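Benzyl alcohol dehydrogenase (Acinetobacter calcoaceticus, PDB 1F8F) catalyses the reversible NAD-dependent oxidation of aryl alcohols such as benzyl alcohol to the corresponding aldehydes, probably with the help of its catalytic zinc. Local coordinates at residues Glu153-Leu167 with Pro321-Gln333. Residues are numbered along the deposited sequence; the frame is centred on the assembly and turned at random.
Sequences ENNTVKVTKDVPIEL and PKKFIPELVRLYQ. With SO4 (sulfate ion), chain E.
Lys-322, from the first turn of helix 321-333, reaches to the backbone ahead of Val-157 and joins two carbonyls. The chain turns about its CB-CG bond (chi2 -102°), then runs nearly straight, bringing Lys-322 NZ into hydrogen bonds with Thr-156 O at 2.6 Å, above that carbonyl's plane, and Glu-153 O at 3.0 Å. The latter oxygen also accepts a hydrogen bond from the backbone N-H of Thr-156, from the opposite face of its plane. A water accepting from both NZ and Lys-158 N gives the ammonium a third partner. Further along, the contact turns apolar. Val-157 CG1, anti to the backbone N (chi1 -163°), meets Pro-326 CD at 4.0 Å and Ile-325 CG2, while the other methyl of Val-157, CG2, touches Ile-325 CD1. Val-159 brings CG1 against Ile-325 CG2 and Val-329 CG2, crossing Val-329 at about a right angle. Val-163 meets the end of the helix with both methyls, CG1 approaching Tyr-332 CE2 obliquely and CG2 lying 3.9 Å from Gln-333 CG. The helix, just after the last Rossmann strand, packs at 33° on strand 156-159 of the GroES-like part, as where the chain re-enters the catalytic domain in zinc-dependent medium-chain alcohol dehydrogenases.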
ATOM      1  N   GLU A 153       2.518  12.595 -28.846  1.00 27.17           N
ATOM      2  CA  GLU A 153       1.620  13.300 -27.931  1.00 28.42           C
ATOM      3  C   GLU A 153       1.835  12.731 -26.515  1.00 25.23           C
ATOM      4  O   GLU A 153       1.798  13.569 -25.600  1.00 23.60           O
ATOM      5  CB  GLU A 153       0.102  13.182 -28.219  1.00 28.65           C
ATOM      6  CG  GLU A 153      -0.875  13.981 -27.366  1.00 31.90           C
ATOM      7  CD  GLU A 153      -2.327  13.856 -27.792  1.00 36.26           C
ATOM      8  OE1 GLU A 153      -2.707  12.771 -28.312  1.00 38.99           O
ATOM      9  OE2 GLU A 153      -3.238  14.702 -27.679  1.00 36.05           O
ATOM     10  N   ASN A 154       1.958  11.421 -26.373  1.00 20.33           N
ATOM     11  CA  ASN A 154       2.114  10.969 -24.980  1.00 26.34           C
ATOM     12  C   ASN A 154       3.470  11.341 -24.365  1.00 27.54           C
ATOM     13  O   ASN A 154       3.530  11.377 -23.125  1.00 27.22           O
ATOM     14  CB  ASN A 154       1.782   9.511 -24.718  1.00 25.80           C
ATOM     15  CG  ASN A 154       2.752   8.557 -25.352  1.00 25.11           C
ATOM     16  OD1 ASN A 154       3.661   9.001 -26.075  1.00 22.42           O
ATOM     17  ND2 ASN A 154       2.545   7.267 -25.066  1.00 23.54           N
ATOM     18  N   ASN A 155       4.526  11.637 -25.114  1.00 28.48           N
ATOM     19  CA  ASN A 155       5.758  12.112 -24.471  1.00 26.76           C
ATOM     20  C   ASN A 155       5.846  13.639 -24.556  1.00 25.88           C
ATOM     21  O   ASN A 155       6.926  14.122 -24.198  1.00 25.01           O
ATOM     22  CB  ASN A 155       7.039  11.446 -24.894  1.00 25.72           C
ATOM     23  CG  ASN A 155       7.535  11.512 -26.325  1.00 27.27           C
ATOM     24  OD1 ASN A 155       6.808  11.223 -27.289  1.00 25.22           O
ATOM     25  ND2 ASN A 155       8.804  11.853 -26.410  1.00 23.25           N
ATOM     26  N   THR A 156       4.820  14.382 -24.914  1.00 24.77           N
ATOM     27  CA  THR A 156       4.942  15.842 -24.986  1.00 25.85           C
ATOM     28  C   THR A 156       4.072  16.447 -23.907  1.00 27.93           C
ATOM     29  O   THR A 156       2.848  16.395 -23.938  1.00 29.71           O
ATOM     30  CB  THR A 156       4.619  16.316 -26.404  1.00 24.54           C
ATOM     31  OG1 THR A 156       5.436  15.576 -27.332  1.00 25.06           O
ATOM     32  CG2 THR A 156       4.936  17.779 -26.700  1.00 26.83           C
ATOM     33  N   VAL A 157       4.638  17.059 -22.887  1.00 26.01           N
ATOM     34  CA  VAL A 157       4.068  17.606 -21.708  1.00 26.06           C
ATOM     35  C   VAL A 157       3.942  19.128 -21.690  1.00 28.91           C
ATOM     36  O   VAL A 157       4.834  19.941 -21.513  1.00 29.46           O
ATOM     37  CB  VAL A 157       4.769  17.205 -20.402  1.00 24.02           C
ATOM     38  CG1 VAL A 157       3.970  17.441 -19.156  1.00 21.20           C
ATOM     39  CG2 VAL A 157       5.222  15.741 -20.405  1.00 22.56           C
ATOM     40  N   LYS A 158       2.667  19.557 -21.753  1.00 32.11           N
ATOM     41  CA  LYS A 158       2.303  20.970 -21.718  1.00 34.80           C
ATOM     42  C   LYS A 158       2.657  21.590 -20.370  1.00 34.17           C
ATOM     43  O   LYS A 158       2.279  21.044 -19.331  1.00 33.36           O
ATOM     44  CB  LYS A 158       0.834  21.214 -22.055  1.00 36.59           C
ATOM     45  CG  LYS A 158       0.329  22.630 -21.810  1.00 41.56           C
ATOM     46  CD  LYS A 158      -0.851  22.941 -22.736  1.00 43.93           C
ATOM     47  CE  LYS A 158      -1.880  23.830 -22.057  1.00 45.69           C
ATOM     48  NZ  LYS A 158      -3.054  24.077 -22.975  1.00 47.37           N
ATOM     49  N   VAL A 159       3.376  22.713 -20.380  1.00 32.38           N
ATOM     50  CA  VAL A 159       3.638  23.424 -19.132  1.00 33.38           C
ATOM     51  C   VAL A 159       3.277  24.903 -19.313  1.00 35.96           C
ATOM     52  O   VAL A 159       3.047  25.428 -20.404  1.00 36.54           O
ATOM     53  CB  VAL A 159       5.067  23.304 -18.578  1.00 32.38           C
ATOM     54  CG1 VAL A 159       5.545  21.899 -18.311  1.00 30.17           C
ATOM     55  CG2 VAL A 159       6.045  24.000 -19.529  1.00 31.86           C
ATOM     56  N   THR A 160       3.262  25.582 -18.173  1.00 37.42           N
ATOM     57  CA  THR A 160       2.856  26.975 -18.092  1.00 42.18           C
ATOM     58  C   THR A 160       3.732  27.941 -18.856  1.00 43.91           C
ATOM     59  O   THR A 160       4.951  27.777 -18.850  1.00 44.47           O
ATOM     60  CB  THR A 160       2.808  27.420 -16.615  1.00 42.44           C
ATOM     61  OG1 THR A 160       2.222  28.707 -16.551  1.00 43.95           O
ATOM     62  CG2 THR A 160       4.144  27.488 -15.913  1.00 44.16           C
ATOM     63  N   LYS A 161       3.177  29.009 -19.416  1.00 45.37           N
ATOM     64  CA  LYS A 161       3.969  30.023 -20.100  1.00 45.92           C
ATOM     65  C   LYS A 161       4.548  31.041 -19.124  1.00 43.76           C
ATOM     66  O   LYS A 161       5.316  31.931 -19.504  1.00 41.02           O
ATOM     67  CB  LYS A 161       3.127  30.784 -21.130  1.00 48.29           C
ATOM     68  CG  LYS A 161       2.701  29.959 -22.333  1.00 51.56           C
ATOM     69  CD  LYS A 161       1.962  30.792 -23.363  1.00 52.44           C
ATOM     70  CE  LYS A 161       1.220  29.998 -24.423  1.00 54.65           C
ATOM     71  NZ  LYS A 161       2.121  29.197 -25.310  1.00 54.91           N
ATOM     72  N   ASP A 162       4.288  30.891 -17.837  1.00 42.95           N
ATOM     73  CA  ASP A 162       4.727  31.799 -16.808  1.00 43.88           C
ATOM     74  C   ASP A 162       6.142  31.553 -16.298  1.00 43.89           C
ATOM     75  O   ASP A 162       6.558  32.206 -15.327  1.00 42.82           O
ATOM     76  CB  ASP A 162       3.779  31.731 -15.600  1.00 44.80           C
ATOM     77  CG  ASP A 162       2.404  32.326 -15.739  1.00 45.67           C
ATOM     78  OD1 ASP A 162       1.911  32.686 -16.831  1.00 46.63           O
ATOM     79  OD2 ASP A 162       1.729  32.452 -14.690  1.00 46.83           O
ATOM     80  N   VAL A 163       6.863  30.576 -16.832  1.00 42.18           N
ATOM     81  CA  VAL A 163       8.228  30.289 -16.410  1.00 39.68           C
ATOM     82  C   VAL A 163       9.032  30.239 -17.695  1.00 38.39           C
ATOM     83  O   VAL A 163       8.533  29.755 -18.713  1.00 38.00           O
ATOM     84  CB  VAL A 163       8.321  28.964 -15.653  1.00 41.08           C
ATOM     85  CG1 VAL A 163       9.760  28.559 -15.339  1.00 40.44           C
ATOM     86  CG2 VAL A 163       7.561  28.995 -14.328  1.00 39.87           C
ATOM     87  N   PRO A 164      10.245  30.774 -17.678  1.00 37.19           N
ATOM     88  CA  PRO A 164      11.086  30.814 -18.875  1.00 36.16           C
ATOM     89  C   PRO A 164      11.169  29.429 -19.482  1.00 33.22           C
ATOM     90  O   PRO A 164      11.511  28.564 -18.685  1.00 27.68           O
ATOM     91  CB  PRO A 164      12.436  31.287 -18.334  1.00 36.65           C
ATOM     92  CG  PRO A 164      12.098  32.072 -17.104  1.00 37.49           C
ATOM     93  CD  PRO A 164      10.893  31.404 -16.497  1.00 37.26           C
ATOM     94  N   ILE A 165      10.904  29.106 -20.735  1.00 33.93           N
ATOM     95  CA  ILE A 165      10.872  27.722 -21.205  1.00 30.92           C
ATOM     96  C   ILE A 165      12.234  27.073 -21.346  1.00 32.97           C
ATOM     97  O   ILE A 165      12.443  25.840 -21.419  1.00 30.62           O
ATOM     98  CB  ILE A 165      10.067  27.625 -22.521  1.00 30.64           C
ATOM     99  CG1 ILE A 165       9.871  26.199 -23.080  1.00 25.65           C
ATOM    100  CG2 ILE A 165      10.708  28.488 -23.604  1.00 27.69           C
ATOM    101  CD1 ILE A 165       9.134  25.306 -22.123  1.00 24.29           C
ATOM    102  N   GLU A 166      13.341  27.831 -21.364  1.00 31.59           N
ATOM    103  CA  GLU A 166      14.683  27.285 -21.560  1.00 33.10           C
ATOM    104  C   GLU A 166      15.254  26.475 -20.395  1.00 31.33           C
ATOM    105  O   GLU A 166      16.019  25.540 -20.527  1.00 31.30           O
ATOM    106  CB  GLU A 166      15.695  28.363 -21.963  1.00 36.15           C
ATOM    107  CG  GLU A 166      15.837  29.463 -20.930  1.00 40.18           C
ATOM    108  CD  GLU A 166      15.006  30.679 -21.218  1.00 45.49           C
ATOM    109  OE1 GLU A 166      13.801  30.589 -21.641  1.00 46.45           O
ATOM    110  OE2 GLU A 166      15.506  31.813 -20.994  1.00 49.15           O
ATOM    111  N   LEU A 167      14.756  26.803 -19.208  1.00 28.75           N
ATOM    112  CA  LEU A 167      15.078  26.135 -17.955  1.00 30.36           C
ATOM    113  C   LEU A 167      14.389  24.812 -17.679  1.00 29.68           C
ATOM    114  O   LEU A 167      14.867  24.087 -16.792  1.00 26.94           O
ATOM    115  CB  LEU A 167      14.629  27.195 -16.937  1.00 34.80           C
ATOM    116  CG  LEU A 167      15.107  27.281 -15.519  1.00 40.20           C
ATOM    117  CD1 LEU A 167      16.606  27.064 -15.353  1.00 39.48           C
ATOM    118  CD2 LEU A 167      14.750  28.650 -14.922  1.00 41.52           C
ATOM    119  N   PRO A 321       4.884  10.912 -16.150  1.00 26.47           N
ATOM    120  CA  PRO A 321       5.400  12.236 -16.456  1.00 25.82           C
ATOM    121  C   PRO A 321       4.362  13.319 -16.746  1.00 25.64           C
ATOM    122  O   PRO A 321       4.580  14.475 -16.326  1.00 23.63           O
ATOM    123  CB  PRO A 321       6.367  12.045 -17.614  1.00 25.20           C
ATOM    124  CG  PRO A 321       6.654  10.583 -17.599  1.00 28.42           C
ATOM    125  CD  PRO A 321       5.517   9.848 -16.970  1.00 25.84           C
ATOM    126  N   LYS A 322       3.261  12.970 -17.410  1.00 23.57           N
ATOM    127  CA  LYS A 322       2.158  13.827 -17.731  1.00 25.36           C
ATOM    128  C   LYS A 322       1.483  14.375 -16.456  1.00 26.94           C
ATOM    129  O   LYS A 322       0.959  15.490 -16.479  1.00 24.92           O
ATOM    130  CB  LYS A 322       1.078  13.081 -18.541  1.00 26.69           C
ATOM    131  CG  LYS A 322       1.321  12.978 -20.035  1.00 25.93           C
ATOM    132  CD  LYS A 322       0.482  14.003 -20.857  1.00 27.97           C
ATOM    133  CE  LYS A 322       1.357  14.182 -22.125  1.00 28.31           C
ATOM    134  NZ  LYS A 322       0.755  15.023 -23.196  1.00 24.47           N
ATOM    135  N   LYS A 323       1.596  13.626 -15.361  1.00 26.64           N
ATOM    136  CA  LYS A 323       1.156  14.030 -14.058  1.00 27.83           C
ATOM    137  C   LYS A 323       2.255  14.677 -13.199  1.00 27.08           C
ATOM    138  O   LYS A 323       2.076  15.761 -12.662  1.00 24.99           O
ATOM    139  CB  LYS A 323       0.623  12.816 -13.255  1.00 28.60           C
ATOM    140  CG  LYS A 323      -0.148  13.256 -12.027  1.00 28.90           C
ATOM    141  CD  LYS A 323      -0.304  12.119 -10.995  1.00 30.93           C
ATOM    142  CE  LYS A 323      -1.214  12.642  -9.864  1.00 31.68           C
ATOM    143  NZ  LYS A 323      -1.459  11.576  -8.871  1.00 34.24           N
ATOM    144  N   PHE A 324       3.406  14.036 -13.026  1.00 26.47           N
ATOM    145  CA  PHE A 324       4.525  14.458 -12.204  1.00 23.75           C
ATOM    146  C   PHE A 324       5.278  15.706 -12.662  1.00 23.80           C
ATOM    147  O   PHE A 324       5.718  16.486 -11.793  1.00 21.18           O
ATOM    148  CB  PHE A 324       5.523  13.274 -12.042  1.00 19.69           C
ATOM    149  CG  PHE A 324       6.474  13.439 -10.877  1.00 23.63           C
ATOM    150  CD1 PHE A 324       6.038  13.739  -9.601  1.00 22.68           C
ATOM    151  CD2 PHE A 324       7.855  13.303 -11.032  1.00 23.60           C
ATOM    152  CE1 PHE A 324       6.924  13.889  -8.535  1.00 22.27           C
ATOM    153  CE2 PHE A 324       8.732  13.428  -9.987  1.00 23.79           C
ATOM    154  CZ  PHE A 324       8.284  13.723  -8.700  1.00 22.39           C
ATOM    155  N   ILE A 325       5.524  15.878 -13.968  1.00 21.88           N
ATOM    156  CA  ILE A 325       6.276  17.029 -14.463  1.00 24.25           C
ATOM    157  C   ILE A 325       5.615  18.330 -14.066  1.00 25.37           C
ATOM    158  O   ILE A 325       6.286  19.185 -13.487  1.00 24.07           O
ATOM    159  CB  ILE A 325       6.683  16.983 -15.937  1.00 23.80           C
ATOM    160  CG1 ILE A 325       7.965  16.105 -16.031  1.00 21.37           C
ATOM    161  CG2 ILE A 325       6.985  18.367 -16.554  1.00 21.84           C
ATOM    162  CD1 ILE A 325       8.141  15.737 -17.490  1.00 17.50           C
ATOM    163  N   PRO A 326       4.334  18.512 -14.369  1.00 27.70           N
ATOM    164  CA  PRO A 326       3.626  19.694 -13.890  1.00 29.04           C
ATOM    165  C   PRO A 326       3.668  19.806 -12.372  1.00 28.25           C
ATOM    166  O   PRO A 326       3.662  20.946 -11.868  1.00 28.98           O
ATOM    167  CB  PRO A 326       2.192  19.547 -14.440  1.00 29.16           C
ATOM    168  CG  PRO A 326       2.346  18.558 -15.551  1.00 29.91           C
ATOM    169  CD  PRO A 326       3.485  17.641 -15.198  1.00 27.99           C
ATOM    170  N   GLU A 327       3.668  18.717 -11.573  1.00 26.63           N
ATOM    171  CA  GLU A 327       3.738  18.867 -10.135  1.00 27.13           C
ATOM    172  C   GLU A 327       5.097  19.487  -9.737  1.00 27.32           C
ATOM    173  O   GLU A 327       5.176  20.398  -8.903  1.00 24.57           O
ATOM    174  CB  GLU A 327       3.486  17.565  -9.352  1.00 27.32           C
ATOM    175  CG  GLU A 327       2.043  17.073  -9.338  1.00 26.80           C
ATOM    176  CD  GLU A 327       1.878  15.635  -8.943  1.00 29.28           C
ATOM    177  OE1 GLU A 327       2.798  14.814  -8.803  1.00 29.25           O
ATOM    178  OE2 GLU A 327       0.710  15.220  -8.729  1.00 33.62           O
ATOM    179  N   LEU A 328       6.194  19.041 -10.372  1.00 25.63           N
ATOM    180  CA  LEU A 328       7.480  19.671 -10.059  1.00 25.56           C
ATOM    181  C   LEU A 328       7.493  21.153 -10.457  1.00 24.54           C
ATOM    182  O   LEU A 328       8.028  21.950  -9.706  1.00 21.24           O
ATOM    183  CB  LEU A 328       8.637  18.933 -10.705  1.00 24.17           C
ATOM    184  CG  LEU A 328       8.808  17.449 -10.291  1.00 24.16           C
ATOM    185  CD1 LEU A 328       9.963  16.886 -11.114  1.00 23.63           C
ATOM    186  CD2 LEU A 328       8.947  17.267  -8.792  1.00 22.24           C
ATOM    187  N   VAL A 329       6.989  21.570 -11.597  1.00 26.93           N
ATOM    188  CA  VAL A 329       6.981  22.992 -11.991  1.00 28.49           C
ATOM    189  C   VAL A 329       6.203  23.814 -10.962  1.00 29.56           C
ATOM    190  O   VAL A 329       6.551  24.974 -10.695  1.00 33.29           O
ATOM    191  CB  VAL A 329       6.346  23.222 -13.375  1.00 26.72           C
ATOM    192  CG1 VAL A 329       6.208  24.690 -13.734  1.00 25.78           C
ATOM    193  CG2 VAL A 329       7.095  22.536 -14.506  1.00 26.29           C
ATOM    194  N   ARG A 330       5.102  23.269 -10.440  1.00 29.57           N
ATOM    195  CA  ARG A 330       4.308  23.982  -9.434  1.00 31.39           C
ATOM    196  C   ARG A 330       5.082  24.079  -8.133  1.00 28.95           C
ATOM    197  O   ARG A 330       5.011  25.114  -7.511  1.00 25.72           O
ATOM    198  CB  ARG A 330       2.966  23.271  -9.155  1.00 34.91           C
ATOM    199  CG  ARG A 330       2.113  23.675  -7.977  1.00 37.99           C
ATOM    200  CD  ARG A 330       1.250  22.561  -7.391  1.00 41.72           C
ATOM    201  NE  ARG A 330       0.576  21.638  -8.197  1.00 42.58           N
ATOM    202  CZ  ARG A 330      -0.065  20.701  -8.802  1.00 44.42           C
ATOM    203  NH1 ARG A 330      -0.268  20.797 -10.130  1.00 44.49           N
ATOM    204  NH2 ARG A 330      -0.529  19.582  -8.233  1.00 42.32           N
ATOM    205  N   LEU A 331       5.807  23.076  -7.686  1.00 28.47           N
ATOM    206  CA  LEU A 331       6.595  23.115  -6.444  1.00 28.77           C
ATOM    207  C   LEU A 331       7.713  24.136  -6.540  1.00 30.97           C
ATOM    208  O   LEU A 331       8.006  24.928  -5.620  1.00 32.51           O
ATOM    209  CB  LEU A 331       7.078  21.680  -6.166  1.00 26.61           C
ATOM    210  CG  LEU A 331       6.025  20.777  -5.505  1.00 23.49           C
ATOM    211  CD1 LEU A 331       6.643  19.396  -5.351  1.00 23.95           C
ATOM    212  CD2 LEU A 331       5.599  21.305  -4.111  1.00 22.58           C
ATOM    213  N   TYR A 332       8.294  24.224  -7.747  1.00 29.44           N
ATOM    214  CA  TYR A 332       9.312  25.215  -8.048  1.00 28.18           C
ATOM    215  C   TYR A 332       8.679  26.612  -7.984  1.00 30.10           C
ATOM    216  O   TYR A 332       9.324  27.462  -7.355  1.00 26.75           O
ATOM    217  CB  TYR A 332       9.915  25.005  -9.452  1.00 25.80           C
ATOM    218  CG  TYR A 332      10.716  26.161 -10.012  1.00 26.39           C
ATOM    219  CD1 TYR A 332      11.989  26.426  -9.523  1.00 27.78           C
ATOM    220  CD2 TYR A 332      10.233  27.007 -10.987  1.00 27.11           C
ATOM    221  CE1 TYR A 332      12.760  27.487  -9.966  1.00 29.62           C
ATOM    222  CE2 TYR A 332      10.960  28.087 -11.479  1.00 29.59           C
ATOM    223  CZ  TYR A 332      12.229  28.321 -10.965  1.00 30.84           C
ATOM    224  OH  TYR A 332      13.003  29.349 -11.414  1.00 29.66           O
ATOM    225  N   GLN A 333       7.528  26.893  -8.649  1.00 29.68           N
ATOM    226  CA  GLN A 333       6.992  28.261  -8.610  1.00 31.04           C
ATOM    227  C   GLN A 333       6.658  28.774  -7.210  1.00 33.43           C
ATOM    228  O   GLN A 333       6.652  29.987  -6.875  1.00 33.44           O
ATOM    229  CB  GLN A 333       5.708  28.474  -9.401  1.00 30.27           C
ATOM    230  CG  GLN A 333       5.758  28.329 -10.888  1.00 31.90           C
ATOM    231  CD  GLN A 333       4.423  28.219 -11.595  1.00 35.69           C
ATOM    232  OE1 GLN A 333       3.922  29.128 -12.296  1.00 37.58           O
ATOM    233  NE2 GLN A 333       3.764  27.092 -11.487  1.00 34.30           N
TER
HETATM  234  S   SO4 E 377      -2.352  16.792  -9.448  1.00 62.53           S
HETATM  235  O1  SO4 E 377      -1.885  16.660 -10.859  1.00 62.54           O
HETATM  236  O2  SO4 E 377      -3.091  15.512  -9.093  1.00 63.80           O
HETATM  237  O3  SO4 E 377      -3.368  17.899  -9.365  1.00 63.14           O
HETATM  238  O4  SO4 E 377      -1.196  17.051  -8.549  1.00 62.79           O
HETATM  239  O   HOH W   1       0.326  17.235 -21.742  1.00 32.04           O
HETATM  240  O   HOH W   2       5.446  31.583 -12.237  1.00 62.54           O